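Local coordinates for hydrophilic protein, virA protein (Chromobacterium violaceum, PDB 3BO6), which probably acts as a type III effector-like phosphothreonine lyase, cleaving phosphate from phosphothreonine by beta-elimination instead of hydrolysis, at residues K83-V88 / Q175-D180; N72-G77 / P110-K115. All coordinates share one frame; numbering follows the deposited sequence. Where two conformers were deposited one is given.

How the interactions relate
Both contacts involve the same antiparallel sheet but on opposite sides of the chain's centre, with their centres about 20 Å apart and their nearest atoms about 5 Å apart without touching. Interaction 1 sets strand 82-86 against the loop 175-180, and interaction 2 ties the loop 72-77 to the residues leading into strand 113-117; strand 134-137 lies between these two strands, with T135 touched by K83, H85 and K115. The segments alternate along the sequence. The sulfate, probably from the crystallisation liquor, is held by K83 and H85 of interaction 1 together with three arginines. The D112 carboxylate of interaction 2 lies far from it, although K115 NZ comes to 6.0 Å from SO4 O4.

Interaction 1. Residues K83-V88 / Q175-D180; sequences KFHISV and QYPESD. With SO4 (sulfate ion), chain C.
S87 and Y176 bring the two backbones to 5.8 Å between their CA atoms, where the end of strand 82-86 meets a loop that then folds into a type I turn from P177 to D180. That turn, closed by D180 N bonding P177 O, presents the D180 carboxylate to H85. H85 ND1 donates to D180 OD2 over 2.6 Å. The bond is almost straight at 174°, OD2 accepting on its syn lone pair, and ring and carboxylate are nearly coplanar, 20° apart. With CG anti to its carbonyl carbon (chi1 -63°), H85 reaches off the strand toward the turn. This histidine-carboxylate pair fixes the rotation of the imidazole, and H85 NE2 donates to SO4 O4 (2.7 Å). K83 NZ, also salt-bridged to E194, donates to SO4 O2 (2.8 Å), while R127, R192 and R199 complete a cationic pocket that probably marks a phosphate-binding site in this lyase. S190 also bonds OD2, and S179 OG meets OD1 from above the carboxylate plane, so both oxygens have partners. Rigid P177 lays CG obliquely beside the imidazole. S87, a small residue whose OG bonds A132 N, fits against the proline ring, with P177 CD 3.7 Å from S87 OG.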
loop_
_atom_site.group_PDB
_atom_site.type_symbol
_atom_site.label_atom_id
_atom_site.label_comp_id
_atom_site.label_asym_id
_atom_site.label_seq_id
_atom_site.Cartn_x
_atom_site.Cartn_y
_atom_site.Cartn_z
ATOM N N LYS A 83 5.441 -3.457 0.318
ATOM C CA LYS A 83 4.048 -3.250 0.691
ATOM C C LYS A 83 3.916 -2.111 1.683
ATOM O O LYS A 83 4.829 -1.803 2.469
ATOM C CB LYS A 83 3.431 -4.544 1.236
ATOM C CG LYS A 83 3.940 -4.956 2.604
ATOM C CD LYS A 83 3.748 -6.478 2.860
ATOM C CE LYS A 83 2.292 -6.883 2.863
ATOM N NZ LYS A 83 2.162 -8.366 3.022
ATOM N N PHE A 84 2.750 -1.478 1.644
ATOM C CA PHE A 84 2.397 -0.471 2.626
ATOM C C PHE A 84 1.227 -0.924 3.461
ATOM O O PHE A 84 0.354 -1.650 2.985
ATOM C CB PHE A 84 1.963 0.839 1.950
ATOM C CG PHE A 84 3.019 1.479 1.110
ATOM C CD1 PHE A 84 2.903 1.501 -0.278
ATOM C CD2 PHE A 84 4.090 2.127 1.699
ATOM C CE1 PHE A 84 3.866 2.128 -1.071
ATOM C CE2 PHE A 84 5.063 2.759 0.924
ATOM C CZ PHE A 84 4.944 2.748 -0.470
ATOM N N HIS A 85 1.179 -0.437 4.692
ATOM C CA HIS A 85 -0.024 -0.540 5.497
ATOM C C HIS A 85 -0.524 0.866 5.748
ATOM O O HIS A 85 0.248 1.838 5.692
ATOM C CB HIS A 85 0.297 -1.218 6.824
ATOM C CG HIS A 85 0.767 -2.626 6.677
ATOM N ND1 HIS A 85 2.053 -3.013 6.973
ATOM C CD2 HIS A 85 0.115 -3.745 6.276
ATOM C CE1 HIS A 85 2.179 -4.313 6.755
ATOM N NE2 HIS A 85 1.015 -4.780 6.341
ATOM N N ILE A 86 -1.820 0.971 6.024
ATOM C CA ILE A 86 -2.441 2.220 6.450
ATOM C C ILE A 86 -3.110 1.973 7.796
ATOM O O ILE A 86 -3.891 1.021 7.938
ATOM C CB ILE A 86 -3.498 2.718 5.449
ATOM C CG1 ILE A 86 -2.933 2.718 4.025
ATOM C CG2 ILE A 86 -3.974 4.132 5.844
ATOM C CD1 ILE A 86 -3.948 3.148 2.956
ATOM N N SER A 87 -2.788 2.795 8.792
ATOM C CA SER A 87 -3.317 2.619 10.148
ATOM C C SER A 87 -4.221 3.778 10.546
ATOM O O SER A 87 -3.779 4.936 10.597
ATOM C CB SER A 87 -2.173 2.514 11.166
ATOM O OG SER A 87 -1.336 1.422 10.867
ATOM N N VAL A 88 -5.486 3.467 10.798
ATOM C CA VAL A 88 -6.411 4.439 11.370
ATOM C C VAL A 88 -6.940 3.934 12.710
ATOM O O VAL A 88 -6.699 2.776 13.104
ATOM C CB VAL A 88 -7.579 4.751 10.408
ATOM C CG1 VAL A 88 -7.059 5.320 9.089
ATOM C CG2 VAL A 88 -8.445 3.515 10.171
ATOM N N GLN A 175 -2.692 2.490 15.546
ATOM C CA GLN A 175 -1.420 1.995 16.058
ATOM C C GLN A 175 -0.630 1.361 14.922
ATOM O O GLN A 175 -1.041 0.333 14.396
ATOM C CB GLN A 175 -1.680 0.941 17.131
ATOM C CG GLN A 175 -2.447 1.447 18.338
ATOM C CD GLN A 175 -2.591 0.376 19.404
ATOM O OE1 GLN A 175 -1.690 -0.443 19.601
ATOM N NE2 GLN A 175 -3.727 0.374 20.096
ATOM N N TYR A 176 0.501 1.955 14.543
ATOM C CA TYR A 176 1.316 1.384 13.470
ATOM C C TYR A 176 1.826 0.008 13.915
ATOM O O TYR A 176 2.175 -0.180 15.085
ATOM C CB TYR A 176 2.592 2.193 13.197
ATOM C CG TYR A 176 2.531 3.663 12.817
ATOM C CD1 TYR A 176 2.409 4.066 11.489
ATOM C CD2 TYR A 176 2.733 4.644 13.779
ATOM C CE1 TYR A 176 2.429 5.431 11.142
ATOM C CE2 TYR A 176 2.751 5.996 13.450
ATOM C CZ TYR A 176 2.597 6.384 12.134
ATOM O OH TYR A 176 2.619 7.731 11.812
ATOM N N PRO A 177 1.945 -0.938 12.976
ATOM C CA PRO A 177 2.474 -2.261 13.342
ATOM C C PRO A 177 3.960 -2.167 13.664
ATOM O O PRO A 177 4.704 -1.502 12.938
ATOM C CB PRO A 177 2.279 -3.101 12.077
ATOM C CG PRO A 177 1.997 -2.122 10.956
ATOM C CD PRO A 177 1.554 -0.829 11.561
ATOM N N GLU A 178 4.379 -2.847 14.731
ATOM C CA GLU A 178 5.783 -2.882 15.120
ATOM C C GLU A 178 6.677 -3.393 13.999
ATOM O O GLU A 178 7.854 -3.089 13.974
ATOM C CB GLU A 178 5.964 -3.775 16.345
ATOM C CG GLU A 178 5.630 -3.104 17.661
ATOM C CD GLU A 178 6.510 -1.899 17.941
ATOM O OE1 GLU A 178 7.754 -2.057 18.050
ATOM O OE2 GLU A 178 5.957 -0.794 18.063
ATOM N N SER A 179 6.123 -4.193 13.087
ATOM C CA SER A 179 6.926 -4.744 11.990
ATOM C C SER A 179 7.494 -3.692 11.038
ATOM O O SER A 179 8.533 -3.913 10.426
ATOM C CB SER A 179 6.102 -5.727 11.157
ATOM O OG SER A 179 4.936 -5.104 10.630
ATOM N N ASP A 180 6.805 -2.556 10.911
ATOM C CA ASP A 180 7.037 -1.629 9.812
ATOM C C ASP A 180 7.895 -0.440 10.211
ATOM O O ASP A 180 8.118 -0.190 11.405
ATOM C CB ASP A 180 5.694 -1.038 9.340
ATOM C CG ASP A 180 4.821 -2.008 8.560
ATOM O OD1 ASP A 180 5.021 -3.248 8.533
ATOM O OD2 ASP A 180 3.862 -1.481 7.954
HETATM S S SO4 C . 1.839 -8.198 6.557
HETATM O O1 SO4 C . 2.754 -7.262 7.241
HETATM O O2 SO4 C . 2.599 -9.116 5.722
HETATM O O3 SO4 C . 1.105 -8.953 7.556
HETATM O O4 SO4 C . 0.916 -7.450 5.700
#

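Interaction 2. Residues N72-G77 / P110-K115; sequences NPQCKG and PIDKWK
D112 OD2 is gripped by the backbone N-H of C75 at 2.9 Å and by a salt bridge to K139. The other oxygen, D112 OD1, accepts from Q74 N, also at 2.9 Å, and pairs with R70. Both N-H...O hydrogen bonds are fairly straight, at 158°, but the approaches differ: C75 uses the syn lone pair of OD2, whereas Q74 comes to the syn side of OD1 from 27° out of the carboxylate plane. Two successive amides thus hold the carboxylate at both oxygens, and the two basic side chains probably stabilise its negative charge within this buried setting. Aspartate suits the place because its short side chain, with CG anti to the carbonyl carbon (chi1 -76°), carries both oxygens directly to the loop. P73 packs its CB 3.3 Å from D112 OD2. C75 SG lies 3.8 Å from P110 O, a packing contact. K76 curls back over its own segment, NZ bonding P73 O at 2.8 Å. D112 pairs with R70 through its backbone as well, while its carboxylate ties the loop leaving strand 65-70 to the start of its antiparallel neighbour, strand 113-117, in the central sheet of this alpha/beta fold.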
loop_
_atom_site.group_PDB
_atom_site.type_symbol
_atom_site.label_atom_id
_atom_site.label_comp_id
_atom_site.label_asym_id
_atom_site.label_seq_id
_atom_site.Cartn_x
_atom_site.Cartn_y
_atom_site.Cartn_z
ATOM N N ASN A 72 -7.171 -6.222 -15.133
ATOM C CA ASN A 72 -6.053 -5.955 -16.042
ATOM C C ASN A 72 -5.013 -5.085 -15.335
ATOM O O ASN A 72 -5.174 -3.865 -15.240
ATOM C CB ASN A 72 -6.538 -5.271 -17.327
ATOM C CG ASN A 72 -7.283 -6.220 -18.239
ATOM O OD1 ASN A 72 -6.719 -7.203 -18.721
ATOM N ND2 ASN A 72 -8.547 -5.928 -18.485
ATOM N N PRO A 73 -3.949 -5.711 -14.819
ATOM C CA PRO A 73 -2.998 -4.932 -14.019
ATOM C C PRO A 73 -2.262 -3.883 -14.844
ATOM O O PRO A 73 -1.965 -4.103 -16.021
ATOM C CB PRO A 73 -2.004 -5.992 -13.529
ATOM C CG PRO A 73 -2.738 -7.286 -13.617
ATOM C CD PRO A 73 -3.635 -7.149 -14.813
ATOM N N GLN A 74 -1.998 -2.734 -14.232
ATOM C CA GLN A 74 -1.176 -1.710 -14.858
ATOM C C GLN A 74 0.324 -1.962 -14.683
ATOM O O GLN A 74 1.126 -1.515 -15.498
ATOM C CB GLN A 74 -1.540 -0.335 -14.299
ATOM C CG GLN A 74 -2.917 0.126 -14.733
ATOM C CD GLN A 74 -2.950 0.502 -16.196
ATOM O OE1 GLN A 74 -3.792 0.026 -16.952
ATOM N NE2 GLN A 74 -2.021 1.352 -16.605
ATOM N N CYS A 75 0.698 -2.659 -13.614
ATOM C CA CYS A 75 2.105 -2.986 -13.376
ATOM C C CYS A 75 2.377 -4.395 -13.869
ATOM O O CYS A 75 1.694 -5.344 -13.472
ATOM C CB CYS A 75 2.461 -2.846 -11.891
ATOM S SG CYS A 75 2.433 -1.131 -11.328
ATOM N N LYS A 76 3.366 -4.528 -14.753
ATOM C CA LYS A 76 3.587 -5.807 -15.439
ATOM C C LYS A 76 4.686 -6.659 -14.804
ATOM O O LYS A 76 4.965 -7.771 -15.254
ATOM C CB LYS A 76 3.913 -5.572 -16.912
ATOM C CG LYS A 76 2.922 -4.687 -17.644
ATOM C CD LYS A 76 1.527 -5.285 -17.561
ATOM C CE LYS A 76 0.560 -4.581 -18.504
ATOM N NZ LYS A 76 -0.816 -5.146 -18.404
ATOM N N GLY A 77 5.308 -6.128 -13.763
ATOM C CA GLY A 77 6.386 -6.837 -13.099
ATOM C C GLY A 77 5.905 -7.783 -12.017
ATOM O O GLY A 77 4.746 -7.734 -11.590
ATOM N N PRO A 110 -1.515 3.700 -8.901
ATOM C CA PRO A 110 -0.411 2.798 -9.240
ATOM C C PRO A 110 -0.483 1.465 -8.498
ATOM O O PRO A 110 0.411 0.657 -8.697
ATOM C CB PRO A 110 0.818 3.578 -8.773
ATOM C CG PRO A 110 0.331 4.330 -7.593
ATOM C CD PRO A 110 -1.136 4.677 -7.868
ATOM N N ILE A 111 -1.511 1.243 -7.676
ATOM C CA ILE A 111 -1.631 0.036 -6.873
ATOM C C ILE A 111 -2.657 -0.907 -7.507
ATOM O O ILE A 111 -3.860 -0.629 -7.511
ATOM C CB ILE A 111 -2.026 0.369 -5.417
ATOM C CG1 ILE A 111 -0.981 1.309 -4.776
ATOM C CG2 ILE A 111 -2.255 -0.931 -4.598
ATOM C CD1 ILE A 111 0.447 0.725 -4.713
ATOM N N ASP A 112 -2.178 -2.031 -8.034
ATOM C CA ASP A 112 -3.039 -3.026 -8.683
ATOM C C ASP A 112 -3.836 -3.892 -7.712
ATOM O O ASP A 112 -4.857 -4.453 -8.092
ATOM C CB ASP A 112 -2.206 -3.972 -9.545
ATOM C CG ASP A 112 -1.747 -3.354 -10.851
ATOM O OD1 ASP A 112 -2.391 -2.417 -11.375
ATOM O OD2 ASP A 112 -0.743 -3.867 -11.392
ATOM N N LYS A 113 -3.363 -4.019 -6.476
ATOM C CA LYS A 113 -3.908 -4.991 -5.534
ATOM C C LYS A 113 -3.802 -4.478 -4.113
ATOM O O LYS A 113 -2.736 -4.012 -3.711
ATOM C CB LYS A 113 -3.145 -6.317 -5.667
ATOM C CG LYS A 113 -3.773 -7.480 -4.908
ATOM C CD LYS A 113 -2.983 -8.774 -5.098
ATOM C CE LYS A 113 -1.910 -8.920 -4.031
ATOM N NZ LYS A 113 -1.632 -10.355 -3.708
ATOM N N TRP A 114 -4.890 -4.593 -3.350
ATOM C CA TRP A 114 -4.915 -4.171 -1.948
ATOM C C TRP A 114 -6.002 -4.943 -1.201
ATOM O O TRP A 114 -6.814 -5.618 -1.829
ATOM C CB TRP A 114 -5.104 -2.634 -1.839
ATOM C CG TRP A 114 -6.287 -2.055 -2.585
ATOM C CD1 TRP A 114 -6.280 -1.533 -3.843
ATOM C CD2 TRP A 114 -7.636 -1.929 -2.099
ATOM N NE1 TRP A 114 -7.559 -1.096 -4.181
ATOM C CE2 TRP A 114 -8.397 -1.330 -3.123
ATOM C CE3 TRP A 114 -8.266 -2.271 -0.902
ATOM C CZ2 TRP A 114 -9.762 -1.072 -2.989
ATOM C CZ3 TRP A 114 -9.622 -2.011 -0.767
ATOM C CH2 TRP A 114 -10.356 -1.428 -1.805
ATOM N N LYS A 115 -5.979 -4.892 0.129
ATOM C CA LYS A 115 -7.029 -5.512 0.996
ATOM C C LYS A 115 -7.198 -4.608 2.196
ATOM O O LYS A 115 -6.430 -3.703 2.328
ATOM C CB LYS A 115 -6.672 -6.946 1.367
ATOM C CG LYS A 115 -5.495 -7.104 2.290
ATOM C CD LYS A 115 -5.156 -8.592 2.359
ATOM C CE LYS A 115 -4.164 -8.892 3.443
ATOM N NZ LYS A 115 -3.837 -10.361 3.385
#